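Local coordinates for BpsB (PgaB), Poly-beta-1,6-N-acetyl-D-glucosamine N-deacetylase (Bordetella bronchiseptica RB50, PDB 5BU6) that removes N-acetyl groups from poly-beta-1,6-N-acetyl-D-glucosamine, as a metal-dependent family 4 carbohydrate esterase required for biofilm formation, at the nickel (II) ion site. Residues are numbered along the deposited sequence; one frame, centred on the assembly and turned at random.

The nickel (II) ion site. Residues 83-84, 154, 159, 219, 222. With NI (nickel (II) ion), chain B; SCN (thiocyanate ion), chain C.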
# COMPACT_ATOMS: atom_id res chain seq x y z
N ASP A 83 4.05 -3.23 -0.19
CA ASP A 83 3.99 -2.02 0.64
C ASP A 83 5.00 -2.05 1.79
O ASP A 83 5.53 -3.10 2.12
CB ASP A 83 2.59 -1.79 1.21
CG ASP A 83 1.52 -2.61 0.49
OD1 ASP A 83 1.41 -2.50 -0.75
OD2 ASP A 83 0.77 -3.34 1.19
N ASP A 84 5.25 -0.87 2.37
CA ASP A 84 5.95 -0.62 3.64
C ASP A 84 7.39 -0.17 3.39
O ASP A 84 8.00 0.44 4.26
CB ASP A 84 5.95 -1.83 4.58
CG ASP A 84 4.60 -2.08 5.22
OD1 ASP A 84 3.61 -1.44 4.83
OD2 ASP A 84 4.52 -2.95 6.12
N HIS A 154 1.69 5.01 1.05
CA HIS A 154 1.16 4.14 2.11
C HIS A 154 0.89 5.00 3.35
O HIS A 154 0.97 4.51 4.47
CB HIS A 154 2.15 3.00 2.43
CG HIS A 154 1.50 1.77 2.98
ND1 HIS A 154 0.14 1.54 2.88
CD2 HIS A 154 2.02 0.71 3.63
CE1 HIS A 154 -0.14 0.39 3.46
NE2 HIS A 154 0.98 -0.15 3.91
N HIS A 159 0.25 4.66 9.42
CA HIS A 159 0.50 3.21 9.48
C HIS A 159 0.73 2.79 10.93
O HIS A 159 1.77 2.22 11.27
CB HIS A 159 1.68 2.84 8.57
CG HIS A 159 1.65 1.43 8.07
ND1 HIS A 159 1.57 0.34 8.91
CD2 HIS A 159 1.72 0.92 6.82
CE1 HIS A 159 1.56 -0.77 8.20
NE2 HIS A 159 1.65 -0.45 6.93
N VAL A 219 -2.47 3.42 -0.87
CA VAL A 219 -2.75 2.10 -0.33
C VAL A 219 -3.00 2.29 1.15
O VAL A 219 -2.08 2.63 1.88
CB VAL A 219 -1.57 1.11 -0.51
CG1 VAL A 219 -1.94 -0.28 0.11
CG2 VAL A 219 -1.21 0.96 -1.99
N TYR A 222 -3.71 -1.15 6.76
CA TYR A 222 -4.68 -2.01 7.41
C TYR A 222 -6.03 -2.02 6.67
O TYR A 222 -7.02 -2.48 7.21
CB TYR A 222 -4.90 -1.58 8.86
CG TYR A 222 -3.61 -1.26 9.59
CD1 TYR A 222 -2.69 -2.26 9.89
CD2 TYR A 222 -3.31 0.05 9.96
CE1 TYR A 222 -1.51 -1.96 10.55
CE2 TYR A 222 -2.14 0.35 10.63
CZ TYR A 222 -1.24 -0.66 10.92
OH TYR A 222 -0.08 -0.37 11.58
NI NI B . 1.59 -1.74 5.30
S SCN C . -0.49 -2.20 5.53
C SCN C . -1.90 -3.14 4.89
N SCN C . -2.78 -3.73 4.51
O HOH W 1 1.64 -3.18 3.74
O HOH W 2 2.13 -3.47 6.49
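At least six bonds grip the nickel ion in a near-octahedral shell, built on the Asp-His-His metal triad of family 4 carbohydrate esterases. The donors pair across the metal: carboxylate oxygen OD1 of Asp84 opposite the thiocyanate sulfur, NE2 of His154 opposite water 2, and NE2 of His159 opposite water 1. Asp84 binds by one oxygen, with OD1 2.1 Å from NI; its other oxygen, OD2, turns aside to hold water 2 at 2.5 Å. Its CG lies anti to the carbonyl carbon (chi1 -73°), whereas both histidines carry CG anti to the backbone N and reach the ion tip first through NE2. The far nitrogen of His154, ND1, donates to Val219 O at 2.7 Å, with the acceptor in the ring plane but the donor above the carbonyl plane; this fixes the ring's rotation and probably strengthens NE2 as a donor. His159 has a looser support, a weak bond from ND1 to the phenol OH of Tyr222. Asp83, the family's catalytic base, lies off one face of the His154 ring; although poorly ordered, its OD2 is 2.7 Å from water 1. The thiocyanate, a likely crystallisation additive, lies largely buried, its carbon 3.3 Å from the backbone N of Tyr222. It may occupy part of the substrate space. The site holds water on the metal and probably positions and polarises the substrate's acetyl group for deacetylation.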